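Local coordinates for protein L-lysine 6-oxidase (Marinomonas mediterranea, PDB 3WEU) that oxidises the epsilon-amino group of L-lysine with a cysteine tryptophylquinone cofactor, releasing ammonium and the hydrogen peroxide that makes it antibacterial, at residues Ala2-Ser8 with Glu238-Ala242; Ala94-Arg100 with Arg117-Asn123; Gln533-Ser539 with Val560-Val566. One frame throughout, in Å; residues are numbered along the deposited sequence.

Contact 1 of 3, residues Ala2-Ser8 with Glu238-Ala242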
loop_
_atom_site.group_PDB
_atom_site.type_symbol
_atom_site.label_atom_id
_atom_site.label_comp_id
_atom_site.label_asym_id
_atom_site.label_seq_id
_atom_site.Cartn_x
_atom_site.Cartn_y
_atom_site.Cartn_z
ATOM N N ALA A 2 -45.046 35.066 19.956
ATOM C CA ALA A 2 -44.128 34.176 19.228
ATOM C C ALA A 2 -43.080 33.664 20.269
ATOM O O ALA A 2 -42.719 34.393 21.189
ATOM C CB ALA A 2 -43.481 34.941 18.105
ATOM N N LEU A 3 -42.644 32.411 20.167
ATOM C CA LEU A 3 -41.610 31.896 21.111
ATOM C C LEU A 3 -40.231 32.039 20.455
ATOM O O LEU A 3 -40.185 32.121 19.262
ATOM C CB LEU A 3 -41.837 30.457 21.276
ATOM C CG LEU A 3 -43.163 30.017 21.820
ATOM C CD1 LEU A 3 -43.187 28.505 21.752
ATOM C CD2 LEU A 3 -43.315 30.519 23.232
ATOM N N SER A 4 -39.114 31.984 21.185
ATOM C CA SER A 4 -37.832 31.857 20.493
ATOM C C SER A 4 -37.068 30.795 21.247
ATOM O O SER A 4 -37.256 30.601 22.434
ATOM C CB SER A 4 -37.141 33.223 20.442
ATOM O OG SER A 4 -36.830 33.499 21.749
ATOM N N VAL A 5 -36.284 30.037 20.516
ATOM C CA VAL A 5 -35.411 29.021 21.086
ATOM C C VAL A 5 -33.967 29.535 21.002
ATOM O O VAL A 5 -33.564 30.167 20.013
ATOM C CB VAL A 5 -35.558 27.740 20.291
ATOM C CG1 VAL A 5 -34.516 26.674 20.654
ATOM C CG2 VAL A 5 -36.986 27.207 20.401
ATOM N N HIS A 6 -33.247 29.355 22.081
ATOM C CA HIS A 6 -31.825 29.686 22.099
ATOM C C HIS A 6 -31.010 28.535 22.690
ATOM O O HIS A 6 -31.452 27.874 23.659
ATOM C CB HIS A 6 -31.564 30.951 22.861
ATOM C CG HIS A 6 -32.240 32.142 22.278
ATOM N ND1 HIS A 6 -31.796 32.749 21.124
ATOM C CD2 HIS A 6 -33.330 32.853 22.690
ATOM C CE1 HIS A 6 -32.618 33.746 20.817
ATOM N NE2 HIS A 6 -33.540 33.839 21.766
ATOM N N PRO A 7 -29.795 28.337 22.189
ATOM C CA PRO A 7 -29.178 29.125 21.089
ATOM C C PRO A 7 -29.859 28.845 19.708
ATOM O O PRO A 7 -30.452 27.807 19.484
ATOM C CB PRO A 7 -27.752 28.544 21.013
ATOM C CG PRO A 7 -27.901 27.131 21.475
ATOM C CD PRO A 7 -28.909 27.244 22.643
ATOM N N SER A 8 -29.740 29.784 18.789
ATOM C CA SER A 8 -30.214 29.566 17.401
ATOM C C SER A 8 -29.453 28.451 16.668
ATOM O O SER A 8 -30.038 27.717 15.811
ATOM C CB SER A 8 -30.148 30.905 16.652
ATOM O OG SER A 8 -28.813 31.271 16.439
ATOM N N GLU A 238 -47.711 26.740 20.639
ATOM C CA GLU A 238 -46.810 27.488 19.742
ATOM C C GLU A 238 -45.586 26.685 19.458
ATOM O O GLU A 238 -45.169 25.840 20.269
ATOM C CB GLU A 238 -46.461 28.848 20.346
ATOM C CG GLU A 238 -47.644 29.767 20.389
ATOM C CD GLU A 238 -47.295 31.084 21.044
ATOM O OE1 GLU A 238 -47.086 31.080 22.241
ATOM O OE2 GLU A 238 -47.256 32.098 20.337
ATOM N N THR A 239 -44.994 26.947 18.291
ATOM C CA THR A 239 -43.854 26.201 17.829
ATOM C C THR A 239 -42.743 27.190 17.458
ATOM O O THR A 239 -43.018 28.285 16.950
ATOM C CB THR A 239 -44.241 25.365 16.613
ATOM O OG1 THR A 239 -45.210 24.386 17.015
ATOM C CG2 THR A 239 -43.029 24.659 16.027
ATOM N N SER A 240 -41.498 26.819 17.724
ATOM C CA SER A 240 -40.380 27.674 17.299
ATOM C C SER A 240 -39.204 26.739 17.008
ATOM O O SER A 240 -39.244 25.539 17.362
ATOM C CB SER A 240 -40.130 28.718 18.377
ATOM O OG SER A 240 -38.927 29.416 18.155
ATOM N N THR A 241 -38.197 27.224 16.281
ATOM C CA THR A 241 -37.192 26.321 15.701
ATOM C C THR A 241 -35.764 26.907 15.870
ATOM O O THR A 241 -35.604 28.141 16.107
ATOM C CB THR A 241 -37.400 26.085 14.212
ATOM O OG1 THR A 241 -37.470 27.362 13.598
ATOM C CG2 THR A 241 -38.676 25.272 13.931
ATOM N N ALA A 242 -34.783 26.016 15.704
ATOM C CA ALA A 242 -33.374 26.330 15.752
ATOM C C ALA A 242 -32.677 25.257 14.982
ATOM O O ALA A 242 -33.332 24.443 14.290
ATOM C CB ALA A 242 -32.895 26.373 17.230
HETATM O O HOH W 1 -45.963 34.037 21.941
HETATM O O HOH W 2 -43.762 30.827 18.212
HETATM O O HOH W 3 -36.530 30.291 17.643
#

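Contact 2 of 3, residues Ala94-Arg100 with Arg117-Asn123. With SO4 (sulfate ion), chain C.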
loop_
_atom_site.group_PDB
_atom_site.type_symbol
_atom_site.label_atom_id
_atom_site.label_comp_id
_atom_site.label_asym_id
_atom_site.label_seq_id
_atom_site.Cartn_x
_atom_site.Cartn_y
_atom_site.Cartn_z
ATOM N N ALA A 94 -21.110 11.558 3.078
ATOM C CA ALA A 94 -20.793 10.518 2.082
ATOM C C ALA A 94 -21.551 10.728 0.740
ATOM O O ALA A 94 -21.154 10.205 -0.278
ATOM C CB ALA A 94 -21.019 9.120 2.624
ATOM N N ALA A 95 -22.596 11.501 0.783
ATOM C CA ALA A 95 -23.433 11.812 -0.353
ATOM C C ALA A 95 -23.081 13.126 -1.035
ATOM O O ALA A 95 -23.632 13.419 -2.093
ATOM C CB ALA A 95 -24.860 11.878 0.136
ATOM N N TRP A 96 -22.153 13.918 -0.461
ATOM C CA TRP A 96 -21.829 15.197 -1.029
ATOM C C TRP A 96 -20.637 15.148 -1.989
ATOM O O TRP A 96 -20.061 14.087 -2.319
ATOM C CB TRP A 96 -21.669 16.262 0.083
ATOM C CG TRP A 96 -21.917 17.741 -0.425
ATOM C CD1 TRP A 96 -21.043 18.780 -0.386
ATOM C CD2 TRP A 96 -23.096 18.236 -1.059
ATOM N NE1 TRP A 96 -21.589 19.886 -0.908
ATOM C CE2 TRP A 96 -22.851 19.580 -1.369
ATOM C CE3 TRP A 96 -24.327 17.654 -1.431
ATOM C CZ2 TRP A 96 -23.784 20.375 -2.005
ATOM C CZ3 TRP A 96 -25.247 18.427 -2.096
ATOM C CH2 TRP A 96 -24.988 19.791 -2.349
ATOM N N TYR A 97 -20.287 16.331 -2.456
ATOM C CA TYR A 97 -19.113 16.516 -3.295
ATOM C C TYR A 97 -17.811 16.389 -2.537
ATOM O O TYR A 97 -17.727 16.700 -1.358
ATOM C CB TYR A 97 -19.140 17.915 -3.899
ATOM C CG TYR A 97 -20.303 18.176 -4.797
ATOM C CD1 TYR A 97 -20.250 17.759 -6.148
ATOM C CD2 TYR A 97 -21.389 18.884 -4.386
ATOM C CE1 TYR A 97 -21.283 18.005 -7.022
ATOM C CE2 TYR A 97 -22.448 19.129 -5.284
ATOM C CZ TYR A 97 -22.351 18.660 -6.595
ATOM O OH TYR A 97 -23.262 18.876 -7.495
ATOM N N GLU A 98 -16.777 15.986 -3.243
ATOM C CA GLU A 98 -15.424 16.028 -2.731
ATOM C C GLU A 98 -15.069 17.515 -2.391
ATOM O O GLU A 98 -15.482 18.428 -3.128
ATOM C CB GLU A 98 -14.464 15.484 -3.807
ATOM C CG GLU A 98 -14.479 13.965 -3.946
ATOM C CD GLU A 98 -13.318 13.418 -4.790
ATOM O OE1 GLU A 98 -12.519 14.197 -5.382
ATOM O OE2 GLU A 98 -13.193 12.166 -4.833
ATOM N N PHE A 99 -14.314 17.738 -1.312
ATOM C CA PHE A 99 -13.921 19.082 -0.980
ATOM C C PHE A 99 -12.743 19.540 -1.859
ATOM O O PHE A 99 -11.692 18.924 -1.924
ATOM C CB PHE A 99 -13.576 19.246 0.513
ATOM C CG PHE A 99 -13.359 20.709 0.884
ATOM C CD1 PHE A 99 -14.438 21.574 0.989
ATOM C CD2 PHE A 99 -12.078 21.200 1.039
ATOM C CE1 PHE A 99 -14.258 22.900 1.274
ATOM C CE2 PHE A 99 -11.907 22.547 1.304
ATOM C CZ PHE A 99 -12.984 23.368 1.444
ATOM N N ARG A 100 -12.988 20.618 -2.600
ATOM C CA ARG A 100 -12.009 21.294 -3.404
ATOM C C ARG A 100 -11.908 22.784 -3.127
ATOM O O ARG A 100 -12.199 23.634 -4.022
ATOM C CB ARG A 100 -12.376 21.071 -4.865
ATOM C CG ARG A 100 -12.021 19.645 -5.270
ATOM C CD ARG A 100 -12.265 19.519 -6.749
ATOM N NE ARG A 100 -11.849 18.224 -7.297
ATOM C CZ ARG A 100 -11.842 17.940 -8.600
ATOM N NH1 ARG A 100 -12.287 18.818 -9.493
ATOM N NH2 ARG A 100 -11.402 16.749 -8.997
ATOM N N ARG A 117 -17.630 23.801 -12.038
ATOM C CA ARG A 117 -16.255 23.498 -11.741
ATOM C C ARG A 117 -15.931 22.043 -11.900
ATOM O O ARG A 117 -14.803 21.621 -11.636
ATOM C CB ARG A 117 -15.912 23.953 -10.296
ATOM C CG ARG A 117 -16.012 25.448 -10.061
ATOM C CD ARG A 117 -15.254 26.236 -11.072
ATOM N NE ARG A 117 -14.734 27.461 -10.549
ATOM C CZ ARG A 117 -13.937 28.252 -11.248
ATOM N NH1 ARG A 117 -13.810 28.026 -12.528
ATOM N NH2 ARG A 117 -13.373 29.317 -10.698
ATOM N N GLY A 118 -16.906 21.232 -12.301
ATOM C CA GLY A 118 -16.641 19.822 -12.486
ATOM C C GLY A 118 -16.308 19.057 -11.206
ATOM O O GLY A 118 -15.588 18.057 -11.233
ATOM N N VAL A 119 -16.796 19.520 -10.061
ATOM C CA VAL A 119 -16.412 18.831 -8.822
ATOM C C VAL A 119 -17.047 17.433 -8.748
ATOM O O VAL A 119 -18.216 17.294 -8.889
ATOM C CB VAL A 119 -16.808 19.640 -7.575
ATOM C CG1 VAL A 119 -16.247 18.995 -6.308
ATOM C CG2 VAL A 119 -16.250 21.029 -7.668
ATOM N N PRO A 120 -16.272 16.414 -8.476
ATOM C CA PRO A 120 -16.911 15.110 -8.392
ATOM C C PRO A 120 -17.653 14.794 -7.100
ATOM O O PRO A 120 -17.341 15.348 -6.011
ATOM C CB PRO A 120 -15.763 14.131 -8.556
ATOM C CG PRO A 120 -14.554 14.847 -8.189
ATOM C CD PRO A 120 -14.816 16.342 -8.337
ATOM N N TRP A 121 -18.594 13.865 -7.200
ATOM C CA TRP A 121 -19.339 13.410 -6.051
ATOM C C TRP A 121 -18.458 12.484 -5.313
ATOM O O TRP A 121 -17.704 11.746 -5.947
ATOM C CB TRP A 121 -20.578 12.612 -6.495
ATOM C CG TRP A 121 -21.633 13.417 -7.070
ATOM C CD1 TRP A 121 -21.974 13.468 -8.390
ATOM C CD2 TRP A 121 -22.482 14.373 -6.394
ATOM N NE1 TRP A 121 -23.010 14.371 -8.573
ATOM C CE2 TRP A 121 -23.363 14.909 -7.356
ATOM C CE3 TRP A 121 -22.618 14.785 -5.069
ATOM C CZ2 TRP A 121 -24.343 15.886 -7.039
ATOM C CZ3 TRP A 121 -23.618 15.744 -4.747
ATOM C CH2 TRP A 121 -24.485 16.249 -5.719
ATOM N N ARG A 122 -18.520 12.473 -3.967
ATOM C CA ARG A 122 -17.976 11.371 -3.213
ATOM C C ARG A 122 -18.723 10.060 -3.576
ATOM O O ARG A 122 -19.868 10.128 -3.946
ATOM C CB ARG A 122 -18.076 11.628 -1.720
ATOM C CG ARG A 122 -17.095 12.701 -1.255
ATOM C CD ARG A 122 -17.571 13.253 0.113
ATOM N NE ARG A 122 -16.580 14.183 0.668
ATOM C CZ ARG A 122 -16.864 15.125 1.559
ATOM N NH1 ARG A 122 -18.089 15.188 2.129
ATOM N NH2 ARG A 122 -15.869 15.922 1.978
ATOM N N ASN A 123 -18.052 8.919 -3.479
ATOM C CA ASN A 123 -18.679 7.600 -3.800
ATOM C C ASN A 123 -19.347 7.685 -5.189
ATOM O O ASN A 123 -20.560 7.441 -5.375
ATOM C CB ASN A 123 -19.671 7.245 -2.744
ATOM C CG ASN A 123 -18.965 7.040 -1.388
ATOM O OD1 ASN A 123 -18.189 6.129 -1.221
ATOM N ND2 ASN A 123 -19.240 7.938 -0.433
HETATM S S SO4 C . -12.952 14.332 -0.162
HETATM O O1 SO4 C . -12.472 14.367 -1.592
HETATM O O2 SO4 C . -13.965 13.194 -0.145
HETATM O O3 SO4 C . -11.820 13.957 0.761
HETATM O O4 SO4 C . -13.497 15.666 0.351
HETATM O O HOH W 4 -15.343 10.747 -5.905
HETATM O O HOH W 5 -13.094 21.635 -9.318
HETATM O O HOH W 6 -12.694 19.909 -12.325
#

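Contact 3 of 3, residues Gln533-Ser539 with Val560-Val566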
loop_
_atom_site.group_PDB
_atom_site.type_symbol
_atom_site.label_atom_id
_atom_site.label_comp_id
_atom_site.label_asym_id
_atom_site.label_seq_id
_atom_site.Cartn_x
_atom_site.Cartn_y
_atom_site.Cartn_z
ATOM N N GLN A 533 7.940 20.278 -9.279
ATOM C CA GLN A 533 9.280 20.596 -9.033
ATOM C C GLN A 533 10.152 19.434 -9.496
ATOM O O GLN A 533 9.862 18.261 -9.162
ATOM C CB GLN A 533 9.479 20.869 -7.582
ATOM C CG GLN A 533 10.898 21.208 -7.168
ATOM C CD GLN A 533 10.999 21.509 -5.693
ATOM O OE1 GLN A 533 10.764 22.647 -5.197
ATOM N NE2 GLN A 533 11.366 20.475 -4.960
ATOM N N THR A 534 11.202 19.764 -10.235
ATOM C CA THR A 534 12.157 18.752 -10.703
ATOM C C THR A 534 13.462 19.106 -10.129
ATOM O O THR A 534 14.014 20.219 -10.389
ATOM C CB THR A 534 12.190 18.648 -12.232
ATOM O OG1 THR A 534 10.880 18.305 -12.701
ATOM C CG2 THR A 534 13.187 17.558 -12.745
ATOM N N GLU A 535 14.010 18.166 -9.347
ATOM C CA GLU A 535 15.311 18.311 -8.719
ATOM C C GLU A 535 16.253 17.293 -9.396
ATOM O O GLU A 535 16.011 16.084 -9.298
ATOM C CB GLU A 535 15.271 18.013 -7.221
ATOM C CG GLU A 535 16.629 18.311 -6.577
ATOM C CD GLU A 535 16.798 17.776 -5.147
ATOM O OE1 GLU A 535 15.846 17.255 -4.581
ATOM O OE2 GLU A 535 17.924 17.883 -4.603
ATOM N N THR A 536 17.229 17.784 -10.137
ATOM C CA THR A 536 18.222 16.924 -10.839
ATOM C C THR A 536 19.556 17.105 -10.171
ATOM O O THR A 536 20.052 18.220 -10.053
ATOM C CB THR A 536 18.309 17.297 -12.310
ATOM O OG1 THR A 536 16.976 17.244 -12.845
ATOM C CG2 THR A 536 19.185 16.304 -13.094
ATOM N N VAL A 537 20.159 16.003 -9.701
ATOM C CA VAL A 537 21.434 16.058 -9.048
ATOM C C VAL A 537 22.406 15.259 -9.901
ATOM O O VAL A 537 22.216 14.071 -10.087
ATOM C CB VAL A 537 21.384 15.473 -7.639
ATOM C CG1 VAL A 537 22.772 15.580 -7.003
ATOM C CG2 VAL A 537 20.404 16.244 -6.756
ATOM N N THR A 538 23.386 15.940 -10.482
ATOM C CA THR A 538 24.374 15.320 -11.335
ATOM C C THR A 538 25.699 15.298 -10.590
ATOM O O THR A 538 26.187 16.349 -10.192
ATOM C CB THR A 538 24.526 16.102 -12.605
ATOM O OG1 THR A 538 23.261 16.136 -13.250
ATOM C CG2 THR A 538 25.536 15.416 -13.530
ATOM N N SER A 539 26.256 14.094 -10.397
ATOM C CA SER A 539 27.423 13.895 -9.531
ATOM C C SER A 539 28.540 13.190 -10.284
ATOM O O SER A 539 28.305 12.155 -10.887
ATOM C CB SER A 539 27.059 13.046 -8.347
ATOM O OG SER A 539 26.077 13.646 -7.537
ATOM N N VAL A 560 30.129 9.338 -13.733
ATOM C CA VAL A 560 29.092 10.333 -13.506
ATOM C C VAL A 560 27.796 9.568 -13.357
ATOM O O VAL A 560 27.573 8.557 -14.004
ATOM C CB VAL A 560 28.984 11.326 -14.689
ATOM C CG1 VAL A 560 27.885 12.381 -14.409
ATOM C CG2 VAL A 560 30.320 12.011 -14.949
ATOM N N SER A 561 26.955 10.045 -12.465
ATOM C CA SER A 561 25.721 9.431 -12.070
ATOM C C SER A 561 24.747 10.657 -11.939
ATOM O O SER A 561 25.223 11.784 -11.698
ATOM C CB SER A 561 25.942 8.860 -10.665
ATOM O OG SER A 561 25.021 7.850 -10.398
ATOM N N ALA A 562 23.444 10.434 -12.072
ATOM C CA ALA A 562 22.441 11.491 -11.870
ATOM C C ALA A 562 21.187 10.904 -11.287
ATOM O O ALA A 562 20.876 9.683 -11.463
ATOM C CB ALA A 562 22.129 12.241 -13.144
ATOM N N THR A 563 20.514 11.740 -10.489
ATOM C CA THR A 563 19.210 11.386 -9.991
ATOM C C THR A 563 18.263 12.524 -10.418
ATOM O O THR A 563 18.705 13.688 -10.552
ATOM C CB THR A 563 19.172 11.172 -8.481
ATOM O OG1 THR A 563 19.402 12.409 -7.852
ATOM C CG2 THR A 563 20.239 10.137 -7.990
ATOM N N LYS A 564 17.030 12.144 -10.691
ATOM C CA LYS A 564 15.971 13.060 -11.110
ATOM C C LYS A 564 14.772 12.791 -10.271
ATOM O O LYS A 564 14.152 11.742 -10.349
ATOM C CB LYS A 564 15.655 12.955 -12.577
ATOM C CG LYS A 564 14.894 14.204 -13.087
ATOM C CD LYS A 564 14.489 14.174 -14.563
ATOM C CE LYS A 564 13.778 12.869 -14.871
ATOM N NZ LYS A 564 12.683 12.945 -15.870
ATOM N N ASN A 565 14.474 13.717 -9.373
ATOM C CA ASN A 565 13.252 13.593 -8.574
ATOM C C ASN A 565 12.175 14.603 -8.979
ATOM O O ASN A 565 12.404 15.819 -8.901
ATOM C CB ASN A 565 13.583 13.788 -7.109
ATOM C CG ASN A 565 12.777 12.863 -6.228
ATOM O OD1 ASN A 565 13.120 11.688 -6.134
ATOM N ND2 ASN A 565 11.694 13.362 -5.607
ATOM N N VAL A 566 11.027 14.116 -9.401
ATOM C CA VAL A 566 9.935 14.949 -9.773
ATOM C C VAL A 566 8.812 14.863 -8.741
ATOM O O VAL A 566 8.417 13.789 -8.346
ATOM C CB VAL A 566 9.428 14.557 -11.157
ATOM C CG1 VAL A 566 8.408 15.569 -11.641
ATOM C CG2 VAL A 566 10.601 14.449 -12.117
HETATM O O HOH W 7 11.535 17.527 -6.435
HETATM O O HOH W 8 17.318 14.234 -7.518
#

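Contact 1 of 3, residues Ala2-Ser8 with Glu238-Ala242
L3 lays its branched end over the start of the E238 side chain, with CD1 3.6 Å from CB of E238. Its CG stands anti to the carbonyl carbon (chi1 -60°), which turns the isobutyl group back toward E238, while L3 CB lies 3.8 Å from S240 CB. Leucine suits the place: V230 and Y232 of strand 223-232 also pack on it, and the OH of Y232 hydrogen-bonds OE1 of E238. L3 N gives its proton to a water that donates to T239 O. The two strands run parallel in the large mixed sheet of the N-terminal part; the short segments lie at 35° to each other, and waters bridge their backbones. S4 turns away, toward F66 of strand 58-66. V5 presses CG1 against the methyl of A242 at 3.8 Å, while CG2 lies 3.7 Å from OG of S240. A second bridging water accepts from V5 N, lies 2.6 Å from S240 OG and donates to T241 O, so that small, polar S240 helps hold it. After the cis peptide before P7, the chain bends in toward A242, whose CB meets S8 O at 3.5 Å, a fit that a methyl group allows.

Contact 2 of 3, residues Ala94-Arg100 with Arg117-Asn123
Two stretches of the long loop between strand 80-91 and helix 129-134, the first opening on the end of a 3-10 turn, pack here through a single backbone bridge, Y97 with W121, and an aromatic cluster. Two bonds flank the bridge: R122 N to W96 O at 2.8 Å and E98 N to P120 O at 2.9 Å. Beyond them N123 ND2 reaches A94 O in the carbonyl plane on a lone pair, while its OD1 takes the N-H of D216.

Beside the bridge the flat rings of Y97 and W121 cover each other face to face, centroids of the Y97 ring and the W121 six-membered ring 3.8 Å apart and planes 15° from parallel. W121 also turns an edge toward the face of W96, in an offset edge-to-face pair with planes at 78°. P120 sets CD over the middle of the R100 guanidinium, 3.4 Å from CZ; in its plane, two waters, one only weakly bound to NH1, link R100 NH1 to R117 O.

R122, extended from CG to NE (chi3 174°), carries its guanidinium out to a sulfate, one face over Y97 O: NE binds O2 and NH2 binds O4, both at 2.9 Å. F99 N adds a nearly straight bond to O4. K503 O and M505 O also take N-H groups of R122, consistent with a site ready for an anion, though this sulfate probably came from the crystallisation liquor.

Contact 3 of 3, residues Gln533-Ser539 with Val560-Val566
The two strands run antiparallel, 171° between their directions, and six backbone hydrogen bonds join the hydrogen-bonded pairs E535 with N565, V537 with T563 and S539 with S561. S539 N to S561 O, at 2.8 Å, is one. At the non-hydrogen-bonded pairs between them, CA-H groups point at carbonyls; A562 CA comes within 3.1 Å of V537 O.

T534, T536 and T538 share one face with V566, K564 and A562. T536 and K564 run alongside each other, OG1 of the threonine 3.7 Å from CG of the lysine. T534 reaches the same CG: its CG2, anti to the backbone N, lies 3.8 Å from K564 CG, the two side chains at a slant to each other. Beta-branched residues suit such an extended backbone, and the long lysine lends its methylenes to the contact while its amine turns off elsewhere.

This is a two-stranded antiparallel ribbon, part of strands 530-543 and 557-571, the centre of the contact about 40 Å from the centre of the chain. The second subunit comes against it: S561 packs on its K685 and T563 on its N682, and K564 makes backbone hydrogen bonds to it.

Across the other face V537 and T563 pair up, V537 CB 3.7 Å from T563 OG1. With chi1 at 67°, that hydroxyl sits between its own N and carbonyl carbon, where it meets a water that donates to E535 O at 2.9 Å.

How the contacts relate
None of the three contacts touches another. Contact 2 is nested along the chain within the loop that contact 1 closes, and their centres are 34 Å apart, with nearest atoms about 19 Å apart. Contact 3 follows both in sequence. It lies on the opposite side of the chain's centre from contact 1, 65 Å away between centres, whereas from contact 2 it is 37 Å between centres and about 20 Å between nearest atoms. Contacts 1 and 2 belong to the N-terminal part, one in its sheet and one in a loop leaving it, while contact 3 reaches out to the second subunit. In sequence the ribbon of contact 3 lies between C516 and W581, the two residues cross-linked as cysteine tryptophylquinone; the sulfate belongs to contact 2.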